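Long-range contacts in TlmII (Streptoalloteichus hindustanus, PDB 4HVM), which probably takes part in tallysomycin biosynthesis as a condensation-domain protein of the nonribosomal peptide synthetase type, likely binding phosphopantetheine: residues Phe36-Leu41 with Gly137-Gln142; Ser90-His95 with His125-Ser130; Leu144-Ser149 with Pro295-Val300; Ala247-Trp252 with Asp448-Ala453; Leu309-Phe314 with Ser462-His467. One frame throughout, in Å; residues are numbered along the deposited sequence.

In the fold
The five contacts run across the two halves of a condensation-domain fold. Contacts 1 and 2 lie in the same mixed sheet, with centres about 17 Å apart. Contact 2 is nested inside the loop that contact 1 closes, and strands 122-128 and 133-141 are neighbours in the sheet. Contact 3 lies about 13 Å from contact 1, centre to centre, and joins the start of helix 147-161 to strand 297-305 of the second sheet. It therefore ties the two halves together. Contacts 4 and 5 lie on the far side of the chain's centre from contact 1. Their centres are about 11 Å apart, and they touch through Trp251 and Leu465. Their segments alternate along the chain.

Contact 1 (Phe36-Leu41 with Gly137-Gln142); sequences FAARGL and GVVAHQ. With SO4 (sulfate ion), chain F.
Two antiparallel neighbours in the mixed sheet of the N-terminal half, strands 36-44 and 133-141, make this contact. The end of the second strand begins the stretch that corresponds by sequence to the HHxxxDG motif of condensation domains, and His141 matches its first histidine. Gln142 stands where the second histidine is usual. The backbones join in two hydrogen-bonded pairs, Ala37 with Ala140 and Arg39 with Val138. The straightest bond runs from Val138 N to Arg39 O, 2.8 Å long. Phe36, Ala38, Val139 and His141 share one face of the sheet, where helix 98-110 packs. Phe36 has CG beside its backbone N, and its ring lies against the end of the other strand. His141 CB sits over the ring face, 4.2 Å from the centroid of Phe36. The imidazole turns its edge to that face in an offset edge-to-face pair with planes at 77°. His141 CD2 comes 3.7 Å from Phe36 CE1. His141 ND1 is hydrogen-bonded to Met143 N, which holds the imidazole in its rotation. Beside it, Phe36 CD2 touches Val139 CG1 at 3.8 Å. Ala37, Arg39, Val138 and Ala140 lie on the opposite face, toward helix 147-161. The Arg39 chain bends at chi2 and chi3, and NE makes a weak bond back to Ala38 O. Arg39 NH2 gives weak hydrogen bonds to two oxygens of a sulfate, O4 at 2.7 Å and O3 at 2.8 Å. The guanidinium of Arg150 also lies close. The two like charges are likely to attract anions, consistent with the bound sulfate, which probably comes from the crystallisation liquor.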
# COMPACT_ATOMS: atom_id res chain seq x y z
N PHE A 36 -10.39 1.41 -1.71
CA PHE A 36 -10.51 1.05 -0.30
C PHE A 36 -9.62 -0.12 0.11
O PHE A 36 -9.38 -1.05 -0.66
CB PHE A 36 -11.97 0.76 0.07
CG PHE A 36 -12.77 1.99 0.34
CD1 PHE A 36 -13.30 2.73 -0.70
CD2 PHE A 36 -12.98 2.43 1.64
CE1 PHE A 36 -14.03 3.87 -0.46
CE2 PHE A 36 -13.71 3.58 1.89
CZ PHE A 36 -14.24 4.30 0.83
N ALA A 37 -9.14 -0.06 1.35
CA ALA A 37 -8.32 -1.11 1.92
C ALA A 37 -8.75 -1.33 3.36
O ALA A 37 -9.29 -0.42 4.00
CB ALA A 37 -6.85 -0.74 1.87
N ALA A 38 -8.52 -2.53 3.89
CA ALA A 38 -8.90 -2.84 5.26
C ALA A 38 -7.76 -3.43 6.07
O ALA A 38 -7.08 -4.35 5.63
CB ALA A 38 -10.10 -3.78 5.27
N ARG A 39 -7.54 -2.88 7.26
CA ARG A 39 -6.58 -3.43 8.21
C ARG A 39 -7.25 -3.47 9.58
O ARG A 39 -8.28 -2.82 9.79
CB ARG A 39 -5.32 -2.57 8.26
CG ARG A 39 -4.59 -2.45 6.93
CD ARG A 39 -4.08 -3.79 6.45
NE ARG A 39 -4.18 -3.93 5.00
CZ ARG A 39 -3.23 -3.57 4.15
NH1 ARG A 39 -2.09 -3.06 4.60
NH2 ARG A 39 -3.41 -3.73 2.84
N GLY A 40 -6.68 -4.23 10.51
CA GLY A 40 -7.26 -4.35 11.83
C GLY A 40 -6.29 -4.76 12.92
O GLY A 40 -5.29 -5.42 12.66
N LEU A 41 -6.60 -4.35 14.15
CA LEU A 41 -5.83 -4.77 15.32
C LEU A 41 -6.69 -5.66 16.21
O LEU A 41 -7.84 -5.32 16.50
CB LEU A 41 -5.35 -3.55 16.12
CG LEU A 41 -4.29 -2.66 15.46
CD1 LEU A 41 -3.93 -1.50 16.38
CD2 LEU A 41 -3.05 -3.45 15.09
N GLY A 137 -11.10 -2.65 13.45
CA GLY A 137 -10.71 -2.58 12.05
C GLY A 137 -10.97 -1.23 11.42
O GLY A 137 -11.85 -0.49 11.87
N VAL A 138 -10.22 -0.92 10.38
CA VAL A 138 -10.43 0.31 9.63
C VAL A 138 -10.60 0.01 8.15
O VAL A 138 -9.85 -0.77 7.56
CB VAL A 138 -9.28 1.33 9.85
CG1 VAL A 138 -7.93 0.73 9.46
CG2 VAL A 138 -9.54 2.61 9.06
N VAL A 139 -11.62 0.62 7.55
CA VAL A 139 -11.85 0.50 6.11
C VAL A 139 -11.80 1.90 5.52
O VAL A 139 -12.71 2.70 5.73
CB VAL A 139 -13.21 -0.14 5.81
CG1 VAL A 139 -13.43 -0.24 4.32
CG2 VAL A 139 -13.30 -1.51 6.46
N ALA A 140 -10.74 2.20 4.77
CA ALA A 140 -10.50 3.58 4.37
C ALA A 140 -10.17 3.80 2.90
O ALA A 140 -9.53 2.97 2.26
CB ALA A 140 -9.41 4.19 5.25
N HIS A 141 -10.60 4.95 2.39
CA HIS A 141 -10.26 5.40 1.05
C HIS A 141 -8.77 5.74 1.03
O HIS A 141 -8.27 6.38 1.96
CB HIS A 141 -11.10 6.63 0.71
CG HIS A 141 -11.14 6.95 -0.75
ND1 HIS A 141 -10.07 7.47 -1.44
CD2 HIS A 141 -12.14 6.83 -1.66
CE1 HIS A 141 -10.40 7.66 -2.70
NE2 HIS A 141 -11.65 7.28 -2.86
N GLN A 142 -8.07 5.33 -0.02
CA GLN A 142 -6.62 5.49 -0.09
C GLN A 142 -6.18 6.95 -0.25
O GLN A 142 -5.00 7.26 -0.08
CB GLN A 142 -6.03 4.64 -1.22
CG GLN A 142 -6.44 5.10 -2.61
CD GLN A 142 -5.54 4.54 -3.69
OE1 GLN A 142 -5.73 3.42 -4.16
NE2 GLN A 142 -4.54 5.32 -4.09
S SO4 F . -4.51 -3.47 -0.20
O1 SO4 F . -4.23 -4.81 -0.69
O2 SO4 F . -5.06 -2.64 -1.27
O3 SO4 F . -5.48 -3.55 0.89
O4 SO4 F . -3.27 -2.86 0.28

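Contact 2 (Ser90-His95 with His125-Ser130); sequences SDLRGH and HLVRLS
The Arg93 guanidinium has the CD methylene of Arg128 over one face and the carboxylate of Asp91 at its edge. Arg128 CD is 4.0 Å from Arg93 CZ, and the two guanidinium planes are turned 56° apart. These groups close the end of a beta-alpha-beta unit, in which strands 87-91 and 122-128 run parallel and helix 98-110 connects them. Arg93 grips Asp91 side-on in a salt bridge: Arg93 NE meets Asp91 OD1, and Arg93 NH2 meets Asp91 OD2 at 2.7 Å, each on the syn lone pair. Asp91 OD1 also accepts from Arg93 N in an Asx turn, so the carboxylate ties the backbone and the side chain of Arg93 together. Arg93 NH1 has a further salt bridge to Glu131. Arg128 runs alongside Arg93, with CG anti to its backbone N and a bend at chi3. That bend lets NH1 of Arg128 bond Ser130 O at 2.8 Å, while NE forms a salt bridge with Asp49. An alanine in place of Arg128 would lose both bonds and the cover over the Arg93 guanidinium, and would probably loosen this loop end. The strands themselves pair through Ser90 N to Leu126 O and Arg128 N to Ser90 O. On the other side of the sheet Leu92 CD1 rests on Val127 CG1 at 3.6 Å. The last backbone bond, Leu92 N to Arg128 O, is 3.0 Å and lies nearly along the C=O axis.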
# COMPACT_ATOMS: atom_id res chain seq x y z
N SER A 90 -20.23 -4.49 15.53
CA SER A 90 -20.72 -5.82 15.18
C SER A 90 -20.36 -6.85 16.25
O SER A 90 -19.47 -6.62 17.07
CB SER A 90 -20.16 -6.26 13.83
OG SER A 90 -20.56 -5.37 12.79
N ASP A 91 -21.06 -7.98 16.24
CA ASP A 91 -20.82 -9.06 17.19
C ASP A 91 -20.92 -10.40 16.46
O ASP A 91 -21.96 -10.72 15.87
CB ASP A 91 -21.82 -8.99 18.34
CG ASP A 91 -21.40 -9.83 19.54
OD1 ASP A 91 -20.95 -10.98 19.33
OD2 ASP A 91 -21.52 -9.34 20.68
N LEU A 92 -19.85 -11.19 16.51
CA LEU A 92 -19.78 -12.44 15.76
C LEU A 92 -19.66 -13.67 16.66
O LEU A 92 -19.15 -14.71 16.24
CB LEU A 92 -18.60 -12.42 14.80
CG LEU A 92 -18.53 -11.24 13.82
CD1 LEU A 92 -17.34 -11.40 12.89
CD2 LEU A 92 -19.82 -11.12 13.03
N ARG A 93 -20.11 -13.55 17.91
CA ARG A 93 -20.02 -14.64 18.87
C ARG A 93 -20.88 -15.85 18.48
O ARG A 93 -20.63 -16.96 18.95
CB ARG A 93 -20.38 -14.16 20.27
CG ARG A 93 -19.23 -13.46 20.99
CD ARG A 93 -19.63 -12.98 22.38
NE ARG A 93 -20.54 -11.84 22.34
CZ ARG A 93 -20.97 -11.19 23.42
NH1 ARG A 93 -20.59 -11.57 24.63
NH2 ARG A 93 -21.79 -10.16 23.28
N GLY A 94 -21.88 -15.63 17.63
CA GLY A 94 -22.76 -16.70 17.21
C GLY A 94 -22.15 -17.62 16.17
O GLY A 94 -22.72 -18.66 15.83
N HIS A 95 -20.98 -17.25 15.66
CA HIS A 95 -20.29 -18.05 14.65
C HIS A 95 -19.21 -18.92 15.28
O HIS A 95 -18.45 -18.45 16.13
CB HIS A 95 -19.67 -17.14 13.59
CG HIS A 95 -20.66 -16.30 12.86
ND1 HIS A 95 -21.48 -16.80 11.87
CD2 HIS A 95 -20.97 -14.98 12.96
CE1 HIS A 95 -22.25 -15.83 11.40
NE2 HIS A 95 -21.96 -14.72 12.04
N HIS A 125 -14.41 -0.22 12.50
CA HIS A 125 -15.22 -1.36 12.92
C HIS A 125 -14.81 -1.86 14.30
O HIS A 125 -13.62 -2.08 14.55
CB HIS A 125 -15.13 -2.49 11.88
CG HIS A 125 -15.78 -2.16 10.57
ND1 HIS A 125 -17.04 -2.61 10.23
CD2 HIS A 125 -15.34 -1.43 9.51
CE1 HIS A 125 -17.35 -2.17 9.02
NE2 HIS A 125 -16.34 -1.46 8.57
N LEU A 126 -15.78 -2.03 15.18
CA LEU A 126 -15.55 -2.62 16.49
C LEU A 126 -16.23 -3.99 16.52
O LEU A 126 -17.43 -4.09 16.79
CB LEU A 126 -16.09 -1.71 17.60
CG LEU A 126 -15.57 -1.90 19.02
CD1 LEU A 126 -15.74 -0.61 19.81
CD2 LEU A 126 -16.27 -3.04 19.74
N VAL A 127 -15.47 -5.04 16.23
CA VAL A 127 -16.03 -6.37 16.09
C VAL A 127 -15.62 -7.26 17.26
O VAL A 127 -14.43 -7.52 17.46
CB VAL A 127 -15.57 -7.04 14.78
CG1 VAL A 127 -16.40 -8.27 14.49
CG2 VAL A 127 -15.66 -6.06 13.62
N ARG A 128 -16.60 -7.73 18.02
CA ARG A 128 -16.33 -8.64 19.13
C ARG A 128 -16.44 -10.10 18.67
O ARG A 128 -17.47 -10.50 18.12
CB ARG A 128 -17.26 -8.38 20.31
CG ARG A 128 -17.10 -9.37 21.45
CD ARG A 128 -17.76 -8.90 22.74
NE ARG A 128 -17.02 -7.82 23.38
CZ ARG A 128 -16.01 -8.00 24.23
NH1 ARG A 128 -15.61 -9.22 24.54
NH2 ARG A 128 -15.40 -6.95 24.77
N LEU A 129 -15.39 -10.87 18.91
CA LEU A 129 -15.33 -12.26 18.46
C LEU A 129 -15.69 -13.25 19.56
O LEU A 129 -16.25 -14.31 19.30
CB LEU A 129 -13.93 -12.57 17.92
CG LEU A 129 -13.34 -11.59 16.91
CD1 LEU A 129 -12.00 -12.09 16.40
CD2 LEU A 129 -14.31 -11.36 15.76
N SER A 130 -15.36 -12.89 20.80
CA SER A 130 -15.61 -13.76 21.95
C SER A 130 -15.67 -12.94 23.23
O SER A 130 -15.83 -11.72 23.19
CB SER A 130 -14.53 -14.83 22.06
OG SER A 130 -13.24 -14.25 22.18

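Contact 3 (Leu144-Ser149 with Pro295-Val300); sequences LLDARS and PLTDRV
Asp146 carries this contact, and its conformation decides the bonding. Its CG sits in the crowded position between backbone N and carbonyl carbon (chi1 53°), which turns the two carboxylate oxygens to different tasks. OD1 faces the helix: Asp146 is the N-cap of helix 147-161, and Ser149 N meets OD1 at 3.0 Å, nearly along the C-O axis. OD2 faces the other segment. Asp146 OD2 accepts from Leu296 N at 3.0 Å and from Thr297 OG1 at 2.8 Å, both from above the carboxylate plane. Thr297 has OG1 beside its backbone N, so the hydroxyl turns to the aspartate. A water links that hydroxyl to Arg148 N. Arg284 adds a salt bridge to OD2, which would probably stabilise the charged form. By sequence Asp146 corresponds to the aspartate of the HHxxxDG motif of condensation domains, where it pairs with an arginine in a structural role. An alanine here would remove all these acceptors, and would probably weaken both the helix cap and the tie to segment 295-300. Nearby, Pro295 CD packs on Leu144 O at 3.3 Å. The contact thus joins the start of helix 147-161 to the start of strand 297-305. Strand 274-282 and helix 283-286 border that strand start, and helix 18-27 touches Pro295.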
# COMPACT_ATOMS: atom_id res chain seq x y z
N LEU A 144 -7.20 9.22 1.66
CA LEU A 144 -7.22 9.76 3.01
C LEU A 144 -6.14 9.10 3.86
O LEU A 144 -5.41 9.78 4.57
CB LEU A 144 -8.59 9.54 3.66
CG LEU A 144 -9.76 10.35 3.10
CD1 LEU A 144 -10.97 10.25 4.01
CD2 LEU A 144 -9.36 11.81 2.90
N LEU A 145 -6.06 7.78 3.78
CA LEU A 145 -5.09 7.02 4.57
C LEU A 145 -4.27 6.08 3.69
O LEU A 145 -4.84 5.27 2.96
CB LEU A 145 -5.81 6.22 5.65
CG LEU A 145 -6.76 6.99 6.57
CD1 LEU A 145 -7.40 6.05 7.58
CD2 LEU A 145 -6.02 8.12 7.27
N ASP A 146 -2.95 6.18 3.77
CA ASP A 146 -2.08 5.23 3.11
C ASP A 146 -1.82 4.03 4.03
O ASP A 146 -2.45 3.92 5.09
CB ASP A 146 -0.76 5.88 2.67
CG ASP A 146 -0.05 6.62 3.79
OD1 ASP A 146 -0.39 6.41 4.97
OD2 ASP A 146 0.87 7.41 3.48
N ALA A 147 -0.91 3.15 3.63
CA ALA A 147 -0.62 1.93 4.39
C ALA A 147 -0.27 2.19 5.85
O ALA A 147 -0.78 1.52 6.75
CB ALA A 147 0.49 1.14 3.70
N ARG A 148 0.62 3.15 6.08
CA ARG A 148 1.09 3.47 7.42
C ARG A 148 0.02 4.16 8.26
O ARG A 148 -0.12 3.88 9.45
CB ARG A 148 2.35 4.33 7.36
CG ARG A 148 2.94 4.69 8.71
CD ARG A 148 4.25 5.45 8.56
NE ARG A 148 4.84 5.80 9.84
CZ ARG A 148 6.02 6.40 9.98
NH1 ARG A 148 6.74 6.71 8.91
NH2 ARG A 148 6.49 6.68 11.19
N SER A 149 -0.74 5.06 7.63
CA SER A 149 -1.74 5.85 8.34
C SER A 149 -2.88 5.01 8.92
O SER A 149 -3.47 5.37 9.93
CB SER A 149 -2.32 6.94 7.42
OG SER A 149 -1.32 7.88 7.07
N PRO A 295 -2.34 10.77 3.13
CA PRO A 295 -1.73 10.21 1.92
C PRO A 295 -0.35 10.79 1.63
O PRO A 295 -0.24 11.88 1.08
CB PRO A 295 -2.71 10.62 0.82
CG PRO A 295 -3.34 11.87 1.33
CD PRO A 295 -3.42 11.73 2.82
N LEU A 296 0.69 10.05 2.00
CA LEU A 296 2.06 10.48 1.76
C LEU A 296 2.91 9.34 1.19
O LEU A 296 4.14 9.34 1.31
CB LEU A 296 2.68 11.03 3.05
CG LEU A 296 2.14 12.38 3.52
CD1 LEU A 296 2.79 12.80 4.81
CD2 LEU A 296 2.33 13.44 2.44
N THR A 297 2.25 8.37 0.58
CA THR A 297 2.94 7.24 -0.04
C THR A 297 2.75 7.29 -1.55
O THR A 297 1.64 7.47 -2.04
CB THR A 297 2.41 5.89 0.49
OG1 THR A 297 2.56 5.85 1.92
CG2 THR A 297 3.18 4.74 -0.13
N ASP A 298 3.85 7.15 -2.28
CA ASP A 298 3.81 7.20 -3.73
C ASP A 298 4.59 6.04 -4.34
O ASP A 298 5.42 5.42 -3.67
CB ASP A 298 4.39 8.53 -4.22
CG ASP A 298 4.05 8.82 -5.67
OD1 ASP A 298 3.02 8.30 -6.17
OD2 ASP A 298 4.81 9.57 -6.31
N ARG A 299 4.32 5.75 -5.61
CA ARG A 299 4.99 4.66 -6.31
C ARG A 299 6.15 5.17 -7.18
O ARG A 299 6.02 6.19 -7.85
CB ARG A 299 3.99 3.89 -7.17
CG ARG A 299 3.03 3.03 -6.37
CD ARG A 299 1.96 2.43 -7.27
NE ARG A 299 0.98 3.43 -7.71
CZ ARG A 299 -0.03 3.18 -8.53
NH1 ARG A 299 -0.21 1.96 -9.02
NH2 ARG A 299 -0.86 4.15 -8.87
N VAL A 300 7.26 4.45 -7.15
CA VAL A 300 8.39 4.76 -8.02
C VAL A 300 8.66 3.62 -9.00
O VAL A 300 8.50 2.45 -8.65
CB VAL A 300 9.67 5.10 -7.22
CG1 VAL A 300 9.43 6.31 -6.33
CG2 VAL A 300 10.11 3.91 -6.39
O HOH W 1 2.99 3.79 4.17

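Contact 4 (Ala247-Trp252 with Asp448-Ala453); sequences ALTAWW and DGLDAA
Two helices of the C-terminal half of the condensation fold, 241-255 and 445-459, pack across each other here without hydrogen bonds between the segments. The axes of the short segments come within 9.8 Å and cross at 123°. The dense part centres on Leu248, Trp251, Leu450 and Ala453, all buried. Leu248 meets two partners with different atoms. Leu248 CB touches Leu450 CD2 at 3.6 Å, and Leu248 CD2 reaches Ala453 CB at 3.7 Å. Leu450 CD2 also lies 3.6 Å from Leu248 O, so this methyl rests on backbone as well as side chain. The Trp251 indole, with CG anti to the backbone N, extends its six-membered ring to the other helix. Gly449 O lies near the ring plane, at the edge, 3.6 Å from Trp251 CZ3. Helix 314-330 packs on this side too, through Leu317 on Trp251 and Phe314 on Leu248. The looser side is formed by Trp252 and Gly449, both partly open to solvent. There the five-membered ring of Trp252 passes beside the glycine backbone, with CD1 3.9 Å from Gly449 CA. A beta carbon on Gly449 would collide with that ring, so the close approach needs the bare backbone. Asp448 and Ala452 lie on the exposed side of their helix. Back in the dense part, the same Ala453 CB that meets Leu248 comes 3.6 Å from Trp251 CZ3.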
# COMPACT_ATOMS: atom_id res chain seq x y z
N ALA A 247 14.55 -7.72 -5.71
CA ALA A 247 15.76 -8.33 -6.26
C ALA A 247 15.51 -9.78 -6.63
O ALA A 247 15.92 -10.23 -7.71
CB ALA A 247 16.90 -8.23 -5.26
N LEU A 248 14.85 -10.51 -5.74
CA LEU A 248 14.61 -11.94 -5.95
C LEU A 248 13.51 -12.20 -6.98
O LEU A 248 13.59 -13.18 -7.72
CB LEU A 248 14.28 -12.63 -4.62
CG LEU A 248 15.46 -12.80 -3.66
CD1 LEU A 248 15.01 -13.45 -2.37
CD2 LEU A 248 16.58 -13.60 -4.31
N THR A 249 12.51 -11.33 -7.02
CA THR A 249 11.45 -11.44 -8.02
C THR A 249 12.02 -11.18 -9.41
O THR A 249 11.71 -11.90 -10.36
CB THR A 249 10.30 -10.45 -7.75
OG1 THR A 249 9.71 -10.73 -6.48
CG2 THR A 249 9.24 -10.56 -8.83
N ALA A 250 12.85 -10.15 -9.52
CA ALA A 250 13.52 -9.83 -10.78
C ALA A 250 14.44 -10.96 -11.19
O ALA A 250 14.58 -11.25 -12.37
CB ALA A 250 14.30 -8.53 -10.65
N TRP A 251 15.07 -11.60 -10.21
CA TRP A 251 15.96 -12.72 -10.47
C TRP A 251 15.23 -13.90 -11.09
O TRP A 251 15.68 -14.45 -12.09
CB TRP A 251 16.66 -13.18 -9.18
CG TRP A 251 17.24 -14.55 -9.28
CD1 TRP A 251 18.42 -14.91 -9.88
CD2 TRP A 251 16.68 -15.76 -8.75
NE1 TRP A 251 18.62 -16.26 -9.76
CE2 TRP A 251 17.57 -16.81 -9.07
CE3 TRP A 251 15.51 -16.06 -8.05
CZ2 TRP A 251 17.32 -18.13 -8.71
CZ3 TRP A 251 15.27 -17.38 -7.68
CH2 TRP A 251 16.17 -18.40 -8.02
N TRP A 252 14.11 -14.29 -10.49
CA TRP A 252 13.38 -15.46 -10.96
C TRP A 252 12.79 -15.24 -12.34
O TRP A 252 12.83 -16.12 -13.19
CB TRP A 252 12.28 -15.86 -9.98
CG TRP A 252 11.70 -17.19 -10.31
CD1 TRP A 252 12.19 -18.41 -9.94
CD2 TRP A 252 10.53 -17.45 -11.09
NE1 TRP A 252 11.40 -19.41 -10.44
CE2 TRP A 252 10.37 -18.85 -11.15
CE3 TRP A 252 9.59 -16.64 -11.75
CZ2 TRP A 252 9.31 -19.46 -11.83
CZ3 TRP A 252 8.55 -17.25 -12.42
CH2 TRP A 252 8.42 -18.64 -12.46
N ASP A 448 8.12 -21.19 -5.19
CA ASP A 448 9.10 -22.22 -4.86
C ASP A 448 10.50 -21.70 -5.17
O ASP A 448 11.47 -22.09 -4.52
CB ASP A 448 8.83 -23.50 -5.64
CG ASP A 448 7.60 -24.25 -5.16
OD1 ASP A 448 7.62 -24.75 -4.01
OD2 ASP A 448 6.62 -24.34 -5.92
N GLY A 449 10.59 -20.81 -6.15
CA GLY A 449 11.85 -20.19 -6.52
C GLY A 449 12.31 -19.18 -5.48
O GLY A 449 13.48 -19.18 -5.09
N LEU A 450 11.40 -18.32 -5.05
CA LEU A 450 11.69 -17.33 -4.02
C LEU A 450 12.08 -18.01 -2.71
O LEU A 450 12.99 -17.57 -2.02
CB LEU A 450 10.50 -16.41 -3.78
CG LEU A 450 10.12 -15.40 -4.86
CD1 LEU A 450 9.03 -14.47 -4.36
CD2 LEU A 450 11.33 -14.61 -5.30
N ASP A 451 11.36 -19.08 -2.38
CA ASP A 451 11.59 -19.80 -1.13
C ASP A 451 13.01 -20.34 -1.03
O ASP A 451 13.67 -20.19 0.00
CB ASP A 451 10.58 -20.94 -0.98
CG ASP A 451 10.64 -21.61 0.37
OD1 ASP A 451 11.11 -20.97 1.34
OD2 ASP A 451 10.22 -22.79 0.47
N ALA A 452 13.48 -20.96 -2.10
CA ALA A 452 14.83 -21.50 -2.14
C ALA A 452 15.85 -20.37 -2.15
O ALA A 452 16.88 -20.44 -1.47
CB ALA A 452 15.02 -22.38 -3.36
N ALA A 453 15.56 -19.33 -2.92
CA ALA A 453 16.48 -18.20 -3.06
C ALA A 453 16.64 -17.45 -1.74
O ALA A 453 17.74 -16.99 -1.42
CB ALA A 453 16.00 -17.27 -4.16

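Contact 5 (Leu309-Phe314 with Ser462-His467); sequences LREPSF and SAPLPH
The first segment comes into contact at Glu311, whose backbone lies in the left-handed helical region (phi 51°, psi 58°). Its extended side chain runs toward the imidazole of His467, the last modelled residue. Glu311 OE1 is 3.5 Å from His467 NE2, at an angle too poor for a hydrogen bond, and His467 is poorly ordered. Pro312 follows with the main polar link: its carbonyl O accepts from Leu465 N at 2.8 Å, with an N-H...O angle of 168°. The same oxygen takes a CA-H...O contact from Pro464. Ser313 then presses CB against the backbone, 3.3 Å from Ala463 O. Its OG sits in the crowded position between backbone N and carbonyl carbon and caps helix 314-330, while Ser313 N bonds to Asp316. Phe314 opens that helix, and its N lies 4.0 Å from Leu465 CG. Leu465 is buried here, and it also touches Leu317 and Trp251 of helices 314-330 and 241-255. The segments are thus fastened by one straight backbone bond and the buried Leu465. The Glu311 and His467 pair at the solvent-exposed end is likely to add little beyond a loose electrostatic attraction, which would probably depend on the imidazole being protonated.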
# COMPACT_ATOMS: atom_id res chain seq x y z
N LEU A 309 24.67 -11.09 -16.10
CA LEU A 309 24.52 -12.08 -15.05
C LEU A 309 24.84 -13.52 -15.47
O LEU A 309 24.29 -14.03 -16.44
CB LEU A 309 23.12 -12.01 -14.45
CG LEU A 309 22.77 -10.72 -13.70
CD1 LEU A 309 21.35 -10.77 -13.17
CD2 LEU A 309 23.76 -10.49 -12.56
N ARG A 310 25.75 -14.15 -14.73
CA ARG A 310 26.05 -15.57 -14.91
C ARG A 310 26.32 -16.18 -13.54
O ARG A 310 27.29 -15.82 -12.88
CB ARG A 310 27.28 -15.75 -15.80
CG ARG A 310 27.00 -15.62 -17.29
CD ARG A 310 28.27 -15.30 -18.04
NE ARG A 310 28.82 -14.02 -17.62
CZ ARG A 310 30.06 -13.61 -17.85
NH1 ARG A 310 30.91 -14.38 -18.51
NH2 ARG A 310 30.45 -12.41 -17.42
N GLU A 311 25.45 -17.10 -13.13
CA GLU A 311 25.46 -17.66 -11.78
C GLU A 311 25.49 -16.55 -10.73
O GLU A 311 26.40 -16.49 -9.91
CB GLU A 311 26.66 -18.58 -11.57
CG GLU A 311 26.85 -19.62 -12.66
CD GLU A 311 28.02 -20.55 -12.38
OE1 GLU A 311 28.32 -21.41 -13.23
OE2 GLU A 311 28.65 -20.41 -11.30
N PRO A 312 24.49 -15.66 -10.76
CA PRO A 312 24.55 -14.51 -9.85
C PRO A 312 24.27 -14.90 -8.41
O PRO A 312 23.61 -15.91 -8.15
CB PRO A 312 23.44 -13.60 -10.37
CG PRO A 312 22.44 -14.54 -10.96
CD PRO A 312 23.23 -15.69 -11.52
N SER A 313 24.78 -14.11 -7.47
CA SER A 313 24.48 -14.30 -6.06
C SER A 313 23.43 -13.28 -5.63
O SER A 313 23.05 -12.41 -6.40
CB SER A 313 25.75 -14.12 -5.22
OG SER A 313 26.20 -12.78 -5.28
N PHE A 314 22.97 -13.39 -4.39
CA PHE A 314 22.02 -12.42 -3.86
C PHE A 314 22.64 -11.03 -3.85
O PHE A 314 21.97 -10.04 -4.13
CB PHE A 314 21.57 -12.80 -2.46
CG PHE A 314 20.64 -11.81 -1.82
CD1 PHE A 314 19.35 -11.63 -2.31
CD2 PHE A 314 21.04 -11.06 -0.73
CE1 PHE A 314 18.50 -10.72 -1.73
CE2 PHE A 314 20.19 -10.15 -0.14
CZ PHE A 314 18.91 -9.98 -0.64
N SER A 462 26.85 -14.64 -0.85
CA SER A 462 27.90 -14.60 -1.87
C SER A 462 27.83 -15.80 -2.80
O SER A 462 28.41 -15.79 -3.88
CB SER A 462 29.28 -14.53 -1.22
OG SER A 462 29.43 -13.32 -0.50
N ALA A 463 27.12 -16.84 -2.36
CA ALA A 463 26.97 -18.06 -3.15
C ALA A 463 25.96 -17.89 -4.28
O ALA A 463 24.98 -17.16 -4.14
CB ALA A 463 26.57 -19.21 -2.24
N PRO A 464 26.21 -18.55 -5.42
CA PRO A 464 25.31 -18.48 -6.57
C PRO A 464 23.91 -18.97 -6.25
O PRO A 464 23.74 -20.01 -5.63
CB PRO A 464 25.97 -19.43 -7.58
CG PRO A 464 27.40 -19.44 -7.21
CD PRO A 464 27.42 -19.34 -5.72
N LEU A 465 22.90 -18.21 -6.67
CA LEU A 465 21.51 -18.63 -6.52
C LEU A 465 21.24 -19.80 -7.46
O LEU A 465 21.96 -19.96 -8.45
CB LEU A 465 20.58 -17.45 -6.83
CG LEU A 465 20.61 -16.31 -5.81
CD1 LEU A 465 19.70 -15.18 -6.22
CD2 LEU A 465 20.24 -16.82 -4.42
N PRO A 466 20.23 -20.63 -7.15
CA PRO A 466 19.86 -21.83 -7.91
C PRO A 466 19.95 -21.69 -9.44
O PRO A 466 19.32 -20.81 -10.02
CB PRO A 466 18.41 -22.05 -7.50
CG PRO A 466 18.39 -21.63 -6.08
CD PRO A 466 19.36 -20.48 -5.96
N HIS A 467 20.73 -22.58 -10.06
CA HIS A 467 20.91 -22.56 -11.50
C HIS A 467 19.65 -23.00 -12.23
O HIS A 467 19.67 -23.91 -13.05
CB HIS A 467 22.08 -23.46 -11.89
CG HIS A 467 23.42 -22.93 -11.50
ND1 HIS A 467 23.67 -22.38 -10.25
CD2 HIS A 467 24.59 -22.85 -12.17
CE1 HIS A 467 24.92 -21.99 -10.18
NE2 HIS A 467 25.51 -22.27 -11.34